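Local coordinates for subtilisin-like protein (Prochloron didemni, PDB 3ZXY) that probably cleaves peptide bonds as a serine endopeptidase, forming the subtilisin-like protease domain of the larger PatA protein of the peptidase S8 family, at residues Pro215-Val220 against Gln242-Ser247; Gly120-Trp125 against Ala156-Val161; Ser226-Arg231 against Gln238-Leu243. The protein carries 1 engineered substitution. All coordinates share one frame; numbering follows the deposited sequence.

Contact 1: Pro215-Val220 against Gln242-Ser247; sequences PIVSGV and QLLLQS
Val217 and Leu244 set the spacing of two helical segments: their CA atoms, the nearest pair across the contact, lie 8.8 Å apart. Segment Pro215-Val220 belongs to helix 210-230, the long helix of the subtilase alpha/beta fold whose start carries the predicted nucleophile position, here the engineered Ala211; the contact lies a short way down the helix from it, about 12 Å between the side chains of Val217 and Ala211. The helix is kinked at Pro215, whose ring nitrogen makes no bond to the turn before; the turn that follows is bonded in the usual way, Gly219 N to Pro215 O. Segment Gln242-Ser247 lies on the next helix, 237-247. Between them the contact is wholly apolar and small, burying about 103 Å², and rests on three side chains. Leu244 points toward the long helix and divides its two methyl groups between valines one turn apart. CD2 meets CG1 of Val220 at 4.0 Å, the two side chains crossing obliquely, while CD1 approaches CG1 of Val217 more loosely at 4.3 Å. In Val220 the touching methyl is the one anti to the backbone N (chi1 171°); Val217 has nearly the same torsion (chi1 173°), and CG1 of each valine is the branch that meets Leu244. Leu162 of the parallel sheet touches both Val217 and Leu244, and Val269 of helix 269-278 packs on Val220. Near the end of segment Gln242-Ser247, Leu243 O accepts two bonds from one residue: Ser247 N at 3.0 Å and Ser247 OG at 2.7 Å arrive from opposite faces of its carbonyl plane.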
loop_
_atom_site.group_PDB
_atom_site.type_symbol
_atom_site.label_atom_id
_atom_site.label_comp_id
_atom_site.label_asym_id
_atom_site.label_seq_id
_atom_site.Cartn_x
_atom_site.Cartn_y
_atom_site.Cartn_z
ATOM N N PRO A 215 -1.767 -1.212 2.869
ATOM C CA PRO A 215 -2.395 -2.093 1.874
ATOM C C PRO A 215 -3.900 -1.972 1.779
ATOM O O PRO A 215 -4.473 -2.322 0.735
ATOM C CB PRO A 215 -1.946 -3.499 2.296
ATOM C CG PRO A 215 -1.568 -3.354 3.723
ATOM C CD PRO A 215 -0.989 -1.987 3.852
ATOM N N ILE A 216 -4.556 -1.491 2.828
ATOM C CA ILE A 216 -5.986 -1.231 2.738
ATOM C C ILE A 216 -6.208 -0.143 1.699
ATOM O O ILE A 216 -7.077 -0.249 0.822
ATOM C CB ILE A 216 -6.594 -0.855 4.094
ATOM C CG1 ILE A 216 -6.519 -2.067 5.041
ATOM C CG2 ILE A 216 -8.057 -0.428 3.909
ATOM C CD1 ILE A 216 -6.980 -1.806 6.440
ATOM N N VAL A 217 -5.429 0.927 1.781
ATOM C CA VAL A 217 -5.516 2.001 0.783
ATOM C C VAL A 217 -5.106 1.516 -0.611
ATOM O O VAL A 217 -5.770 1.839 -1.597
ATOM C CB VAL A 217 -4.696 3.240 1.224
ATOM C CG1 VAL A 217 -4.640 4.292 0.118
ATOM C CG2 VAL A 217 -5.254 3.809 2.530
ATOM N N SER A 218 -4.040 0.724 -0.724
ATOM C CA SER A 218 -3.643 0.187 -2.028
ATOM C C SER A 218 -4.765 -0.653 -2.634
ATOM O O SER A 218 -5.050 -0.554 -3.832
ATOM C CB SER A 218 -2.402 -0.659 -1.887
ATOM O OG SER A 218 -1.307 0.181 -1.549
ATOM N N GLY A 219 -5.402 -1.468 -1.801
ATOM C CA GLY A 219 -6.536 -2.281 -2.255
ATOM C C GLY A 219 -7.704 -1.454 -2.751
ATOM O O GLY A 219 -8.263 -1.726 -3.839
ATOM N N VAL A 220 -8.074 -0.435 -1.973
ATOM C CA VAL A 220 -9.160 0.457 -2.387
ATOM C C VAL A 220 -8.794 1.182 -3.688
ATOM O O VAL A 220 -9.636 1.309 -4.602
ATOM C CB VAL A 220 -9.539 1.437 -1.268
ATOM C CG1 VAL A 220 -10.505 2.500 -1.802
ATOM C CG2 VAL A 220 -10.139 0.673 -0.091
ATOM N N GLN A 242 -6.058 11.488 -6.249
ATOM C CA GLN A 242 -6.761 12.761 -6.059
ATOM C C GLN A 242 -8.168 12.509 -5.494
ATOM O O GLN A 242 -8.647 13.240 -4.607
ATOM C CB GLN A 242 -6.809 13.523 -7.388
ATOM C CG GLN A 242 -7.146 14.991 -7.234
ATOM C CD GLN A 242 -5.986 15.853 -6.744
ATOM O OE1 GLN A 242 -4.921 15.352 -6.369
ATOM N NE2 GLN A 242 -6.193 17.152 -6.742
ATOM N N LEU A 243 -8.830 11.478 -6.013
ATOM C CA LEU A 243 -10.164 11.117 -5.522
ATOM C C LEU A 243 -10.148 10.701 -4.054
ATOM O O LEU A 243 -11.024 11.081 -3.281
ATOM C CB LEU A 243 -10.778 9.988 -6.361
ATOM C CG LEU A 243 -11.157 10.346 -7.795
ATOM C CD1 LEU A 243 -11.317 9.063 -8.604
ATOM C CD2 LEU A 243 -12.433 11.165 -7.825
ATOM N N LEU A 244 -9.147 9.915 -3.674
ATOM C CA LEU A 244 -9.019 9.469 -2.297
ATOM C C LEU A 244 -8.744 10.640 -1.369
ATOM O O LEU A 244 -9.300 10.719 -0.258
ATOM C CB LEU A 244 -7.921 8.400 -2.191
ATOM C CG LEU A 244 -8.319 7.031 -2.746
ATOM C CD1 LEU A 244 -7.106 6.115 -2.943
ATOM C CD2 LEU A 244 -9.363 6.384 -1.833
ATOM N N LEU A 245 -7.865 11.546 -1.781
ATOM C CA LEU A 245 -7.569 12.721 -0.984
ATOM C C LEU A 245 -8.758 13.675 -0.892
ATOM O O LEU A 245 -9.045 14.212 0.175
ATOM C CB LEU A 245 -6.325 13.449 -1.524
ATOM C CG LEU A 245 -5.006 12.708 -1.362
ATOM C CD1 LEU A 245 -3.938 13.435 -2.170
ATOM C CD2 LEU A 245 -4.601 12.611 0.102
ATOM N N GLN A 246 -9.473 13.880 -1.997
ATOM C CA GLN A 246 -10.587 14.823 -1.996
ATOM C C GLN A 246 -11.771 14.361 -1.163
ATOM O O GLN A 246 -12.432 15.172 -0.506
ATOM C CB GLN A 246 -11.064 15.089 -3.420
ATOM C CG GLN A 246 -12.175 16.114 -3.450
ATOM C CD GLN A 246 -12.281 16.842 -4.761
ATOM O OE1 GLN A 246 -13.349 16.870 -5.375
ATOM N NE2 GLN A 246 -11.194 17.499 -5.167
ATOM N N SER A 247 -12.024 13.058 -1.192
ATOM C CA SER A 247 -13.148 12.473 -0.484
ATOM C C SER A 247 -12.840 12.154 0.981
ATOM O O SER A 247 -13.751 11.855 1.746
ATOM C CB SER A 247 -13.650 11.219 -1.200
ATOM O OG SER A 247 -12.650 10.219 -1.273
#

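Contact 2: Gly120-Trp125 against Ala156-Val161; sequences GEADGW and AALPAV
Leu158 reaches Gly120 and Ala122 through a plain staggered side chain: CG lies anti to its own carbonyl carbon, beside the backbone N (chi1 -66°), and the extended chi2 of -179° carries the branch outward. The side chain leaves the backbone at an angle to the facing segment, and only its methyls arrive there. CD2 lies 3.5 Å from Gly120 O, a van der Waals contact of a methyl with a carbonyl oxygen. The two methyls share CB of Ala122 evenly, CD1 standing 4.0 Å from that atom, so the small alanine fits against the leucine fork. One residue earlier, Ala157 CB touches Gly120 CA at 4.1 Å, and the backbones here come close, with the CA atoms of Gly120 and Ala157 only 5.4 Å apart. Gly120 suits this place twice over: its positive phi of 83° would press a side chain against the preceding carbonyl O, and a CB would also crowd that of Ala157. After Leu158 the chain reverses in a type II turn closed by Val161 N to Leu158 O at 3.3 Å. Gln186 NE2 bonds to the carbonyls of both Ala156 and Leu158, tying down the loop, while Leu126 and Val130 of helix 124-135 pack on the leucine. Both segments follow closely on the antiparallel strands 115-117 and 152-154. Far from the predicted catalytic residues, the contact joins two connections of the subtilase alpha/beta fold: the lead-in to helix 124-135 and the turn entering sheet strand 162-167.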
loop_
_atom_site.group_PDB
_atom_site.type_symbol
_atom_site.label_atom_id
_atom_site.label_comp_id
_atom_site.label_asym_id
_atom_site.label_seq_id
_atom_site.Cartn_x
_atom_site.Cartn_y
_atom_site.Cartn_z
ATOM N N GLY A 120 11.889 15.011 4.997
ATOM C CA GLY A 120 11.430 14.288 3.816
ATOM C C GLY A 120 12.479 14.226 2.719
ATOM O O GLY A 120 12.143 13.942 1.554
ATOM N N GLU A 121 13.731 14.497 3.080
ATOM C CA GLU A 121 14.883 14.311 2.179
ATOM C C GLU A 121 15.084 12.828 1.890
ATOM O O GLU A 121 14.800 11.980 2.721
ATOM C CB GLU A 121 16.175 14.923 2.760
ATOM C CG GLU A 121 16.848 14.179 3.934
ATOM C CD GLU A 121 16.200 14.424 5.296
ATOM O OE1 GLU A 121 15.207 15.171 5.352
ATOM O OE2 GLU A 121 16.681 13.870 6.336
ATOM N N ALA A 122 15.571 12.530 0.693
ATOM C CA ALA A 122 15.806 11.151 0.282
ATOM C C ALA A 122 17.027 11.104 -0.620
ATOM O O ALA A 122 17.432 12.118 -1.199
ATOM C CB ALA A 122 14.600 10.599 -0.437
ATOM N N ASP A 123 17.621 9.923 -0.698
ATOM C CA ASP A 123 18.749 9.689 -1.591
ATOM C C ASP A 123 18.284 9.884 -3.024
ATOM O O ASP A 123 17.115 9.619 -3.358
ATOM C CB ASP A 123 19.290 8.271 -1.403
ATOM C CG ASP A 123 19.937 8.058 -0.030
ATOM O OD1 ASP A 123 20.576 9.001 0.521
ATOM O OD2 ASP A 123 19.815 6.928 0.509
ATOM N N GLY A 124 19.200 10.337 -3.868
ATOM C CA GLY A 124 18.884 10.631 -5.249
ATOM C C GLY A 124 18.313 9.444 -6.006
ATOM O O GLY A 124 17.452 9.627 -6.862
ATOM N N TRP A 125 18.772 8.229 -5.695
ATOM C CA TRP A 125 18.272 7.037 -6.387
ATOM C C TRP A 125 16.805 6.856 -6.115
ATOM O O TRP A 125 16.036 6.479 -7.016
ATOM C CB TRP A 125 18.975 5.766 -5.928
ATOM C CG TRP A 125 20.449 5.706 -6.151
ATOM C CD1 TRP A 125 21.453 5.764 -5.189
ATOM C CD2 TRP A 125 21.151 5.545 -7.430
ATOM N NE1 TRP A 125 22.686 5.660 -5.767
ATOM C CE2 TRP A 125 22.581 5.529 -7.111
ATOM C CE3 TRP A 125 20.753 5.419 -8.759
ATOM C CZ2 TRP A 125 23.552 5.391 -8.091
ATOM C CZ3 TRP A 125 21.743 5.284 -9.742
ATOM C CH2 TRP A 125 23.109 5.271 -9.415
ATOM N N ALA A 156 7.104 7.871 1.775
ATOM C CA ALA A 156 5.784 8.460 2.026
ATOM C C ALA A 156 5.707 9.970 1.780
ATOM O O ALA A 156 4.665 10.450 1.323
ATOM C CB ALA A 156 5.324 8.143 3.434
ATOM N N ALA A 157 6.764 10.717 2.102
ATOM C CA ALA A 157 6.786 12.172 1.973
ATOM C C ALA A 157 7.148 12.711 0.577
ATOM O O ALA A 157 7.186 13.935 0.357
ATOM C CB ALA A 157 7.742 12.776 3.016
ATOM N N LEU A 158 7.427 11.818 -0.372
ATOM C CA LEU A 158 7.988 12.248 -1.647
ATOM C C LEU A 158 6.901 12.649 -2.642
ATOM O O LEU A 158 5.738 12.331 -2.450
ATOM C CB LEU A 158 8.906 11.161 -2.208
ATOM C CG LEU A 158 10.170 10.909 -1.373
ATOM C CD1 LEU A 158 11.020 9.824 -2.032
ATOM C CD2 LEU A 158 10.992 12.168 -1.181
ATOM N N PRO A 159 7.279 13.365 -3.705
ATOM C CA PRO A 159 6.235 13.936 -4.585
ATOM C C PRO A 159 5.307 12.918 -5.248
ATOM O O PRO A 159 5.754 11.913 -5.781
ATOM C CB PRO A 159 7.034 14.710 -5.623
ATOM C CG PRO A 159 8.336 15.012 -4.951
ATOM C CD PRO A 159 8.624 13.856 -4.054
ATOM N N ALA A 160 4.009 13.217 -5.202
ATOM C CA ALA A 160 2.949 12.415 -5.831
ATOM C C ALA A 160 2.673 11.078 -5.158
ATOM O O ALA A 160 1.890 10.277 -5.669
ATOM C CB ALA A 160 3.212 12.222 -7.318
ATOM N N VAL A 161 3.298 10.835 -4.013
ATOM C CA VAL A 161 3.045 9.644 -3.220
ATOM C C VAL A 161 1.766 9.846 -2.419
ATOM O O VAL A 161 1.398 10.980 -2.093
ATOM C CB VAL A 161 4.251 9.332 -2.316
ATOM C CG1 VAL A 161 3.993 8.127 -1.416
ATOM C CG2 VAL A 161 5.470 9.082 -3.223
#

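Contact 3: Ser226-Arg231 against Gln238-Leu243; sequences SEQVRR and QKVRQL
The carboxamide of Gln228 has a methyl of Val240 above its plane: CG2 stands 3.8 Å from NE2 and almost equally far from OE1, with CD close behind at 4.0 Å. Lys239 comes instead beyond the nitrogen, its aliphatic CD 3.9 Å from Gln228 NE2. The glutamine spans the gap because CG is anti to its carbonyl carbon and the chain runs extended beyond it (chi2 175°). Its OE1 is held by the backbone N of Asp236 in the connection between the helices, which fixes the turn of the amide over the valine. Replacing Gln228 by a leucine removes that acceptor and would probably leave the Asp236 N-H without this partner and the connection less firmly tied to the helix. The other flat group, the guanidinium of Arg230, meets Glu227 OE2 at its edge and in plane, a 2.9 Å salt bridge within one segment. Val240 also packs on Ala221, Leu224 and Leu225 of helix 210-230. The contact thus joins two consecutive helices across a short loop, the end of the long helix that starts at the predicted nucleophile position of this subtilase domain and the beginning of helix 237-247.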
loop_
_atom_site.group_PDB
_atom_site.type_symbol
_atom_site.label_atom_id
_atom_site.label_comp_id
_atom_site.label_asym_id
_atom_site.label_seq_id
_atom_site.Cartn_x
_atom_site.Cartn_y
_atom_site.Cartn_z
ATOM N N SER A 226 -10.145 -0.359 -11.060
ATOM C CA SER A 226 -10.957 -1.395 -11.674
ATOM C C SER A 226 -12.290 -0.807 -12.141
ATOM O O SER A 226 -12.800 -1.153 -13.215
ATOM C CB SER A 226 -11.167 -2.536 -10.687
ATOM O OG SER A 226 -9.923 -3.168 -10.392
ATOM N N GLU A 227 -12.828 0.104 -11.341
ATOM C CA GLU A 227 -14.046 0.804 -11.731
ATOM C C GLU A 227 -13.834 1.671 -12.968
ATOM O O GLU A 227 -14.701 1.742 -13.830
ATOM C CB GLU A 227 -14.570 1.634 -10.560
ATOM C CG GLU A 227 -16.052 1.953 -10.684
ATOM C CD GLU A 227 -16.928 0.712 -10.592
ATOM O OE1 GLU A 227 -16.537 -0.277 -9.912
ATOM O OE2 GLU A 227 -18.017 0.714 -11.200
ATOM N N GLN A 228 -12.697 2.350 -13.060
ATOM C CA GLN A 228 -12.396 3.119 -14.251
ATOM C C GLN A 228 -12.422 2.231 -15.483
ATOM O O GLN A 228 -13.017 2.598 -16.501
ATOM C CB GLN A 228 -11.047 3.840 -14.127
ATOM C CG GLN A 228 -11.056 4.984 -13.131
ATOM C CD GLN A 228 -9.695 5.619 -12.924
ATOM O OE1 GLN A 228 -8.668 4.977 -13.064
ATOM N NE2 GLN A 228 -9.689 6.892 -12.523
ATOM N N VAL A 229 -11.789 1.057 -15.406
ATOM C CA VAL A 229 -11.781 0.116 -16.529
ATOM C C VAL A 229 -13.219 -0.280 -16.915
ATOM O O VAL A 229 -13.586 -0.314 -18.093
ATOM C CB VAL A 229 -10.960 -1.142 -16.197
ATOM C CG1 VAL A 229 -11.053 -2.190 -17.300
ATOM C CG2 VAL A 229 -9.508 -0.757 -15.958
ATOM N N ARG A 230 -14.036 -0.585 -15.915
ATOM C CA ARG A 230 -15.416 -0.972 -16.178
ATOM C C ARG A 230 -16.167 0.129 -16.931
ATOM O O ARG A 230 -16.986 -0.147 -17.817
ATOM C CB ARG A 230 -16.131 -1.255 -14.868
ATOM C CG ARG A 230 -17.615 -1.374 -15.060
ATOM C CD ARG A 230 -18.302 -1.791 -13.809
ATOM N NE ARG A 230 -19.718 -1.885 -14.092
ATOM C CZ ARG A 230 -20.638 -1.046 -13.647
ATOM N NH1 ARG A 230 -20.302 -0.056 -12.832
ATOM N NH2 ARG A 230 -21.901 -1.259 -13.957
ATOM N N ARG A 231 -15.879 1.374 -16.577
ATOM C CA ARG A 231 -16.522 2.533 -17.193
ATOM C C ARG A 231 -15.982 2.867 -18.579
ATOM O O ARG A 231 -16.487 3.762 -19.245
ATOM C CB ARG A 231 -16.403 3.754 -16.290
ATOM C CG ARG A 231 -17.094 3.568 -14.949
ATOM C CD ARG A 231 -16.767 4.732 -14.034
ATOM N NE ARG A 231 -17.463 5.955 -14.440
ATOM C CZ ARG A 231 -18.692 6.298 -14.049
ATOM N NH1 ARG A 231 -19.387 5.489 -13.260
ATOM N NH2 ARG A 231 -19.230 7.446 -14.454
ATOM N N GLN A 238 -2.917 8.423 -10.700
ATOM C CA GLN A 238 -2.824 9.722 -10.040
ATOM C C GLN A 238 -4.192 10.367 -9.831
ATOM O O GLN A 238 -4.406 11.062 -8.851
ATOM C CB GLN A 238 -1.849 10.663 -10.748
ATOM C CG GLN A 238 -0.388 10.351 -10.431
ATOM C CD GLN A 238 -0.034 10.568 -8.952
ATOM O OE1 GLN A 238 -0.466 11.545 -8.336
ATOM N NE2 GLN A 238 0.743 9.658 -8.389
ATOM N N LYS A 239 -5.136 10.111 -10.718
ATOM C CA LYS A 239 -6.507 10.574 -10.500
ATOM C C LYS A 239 -7.126 9.863 -9.305
ATOM O O LYS A 239 -7.866 10.476 -8.515
ATOM C CB LYS A 239 -7.378 10.342 -11.745
ATOM C CG LYS A 239 -8.800 10.873 -11.595
ATOM C CD LYS A 239 -9.567 10.741 -12.897
ATOM C CE LYS A 239 -10.930 11.437 -12.840
ATOM N NZ LYS A 239 -11.766 11.050 -14.012
ATOM N N VAL A 240 -6.855 8.566 -9.168
ATOM C CA VAL A 240 -7.372 7.823 -8.032
ATOM C C VAL A 240 -6.817 8.382 -6.718
ATOM O O VAL A 240 -7.552 8.532 -5.730
ATOM C CB VAL A 240 -7.110 6.316 -8.198
ATOM C CG1 VAL A 240 -7.267 5.591 -6.863
ATOM C CG2 VAL A 240 -8.013 5.739 -9.301
ATOM N N ARG A 241 -5.534 8.722 -6.694
ATOM C CA ARG A 241 -4.985 9.426 -5.539
ATOM C C ARG A 241 -5.764 10.703 -5.213
ATOM O O ARG A 241 -6.095 10.976 -4.063
ATOM C CB ARG A 241 -3.520 9.771 -5.782
ATOM C CG ARG A 241 -2.848 10.540 -4.659
ATOM C CD ARG A 241 -1.416 10.799 -5.066
ATOM N NE ARG A 241 -0.642 11.637 -4.204
ATOM C CZ ARG A 241 -0.451 12.943 -4.335
ATOM N NH1 ARG A 241 -1.074 13.678 -5.265
ATOM N NH2 ARG A 241 0.380 13.535 -3.492
ATOM N N GLN A 242 -6.058 11.488 -6.249
ATOM C CA GLN A 242 -6.761 12.761 -6.059
ATOM C C GLN A 242 -8.168 12.509 -5.494
ATOM O O GLN A 242 -8.647 13.240 -4.607
ATOM C CB GLN A 242 -6.809 13.523 -7.388
ATOM C CG GLN A 242 -7.146 14.991 -7.234
ATOM C CD GLN A 242 -5.986 15.853 -6.744
ATOM O OE1 GLN A 242 -4.921 15.352 -6.369
ATOM N NE2 GLN A 242 -6.193 17.152 -6.742
ATOM N N LEU A 243 -8.830 11.478 -6.013
ATOM C CA LEU A 243 -10.164 11.117 -5.522
ATOM C C LEU A 243 -10.148 10.701 -4.054
ATOM O O LEU A 243 -11.024 11.081 -3.281
ATOM C CB LEU A 243 -10.778 9.988 -6.361
ATOM C CG LEU A 243 -11.157 10.346 -7.795
ATOM C CD1 LEU A 243 -11.317 9.063 -8.604
ATOM C CD2 LEU A 243 -12.433 11.165 -7.825
#

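Contacts 1 and 3 use the same helix pair, 210-230 and 237-247, with centres 10 Å apart; Gln242 and Leu243 belong to both. Contact 3 lies next to the loop joining the helices, contact 1 nearer the end of the long helix that carries the predicted nucleophile position. Contact 2 comes earlier in the chain, closing before the other two open, and its centre is 19 Å from contact 1 and 24 Å from contact 3. Even so, its turn reaches helix 237-247: Val161 O probably bonds to Arg241 NE, and Ala160 O to Gln238 NE2. One helix therefore links the entry to strand 162-167 of the parallel sheet with the long helix, within a single subtilase domain.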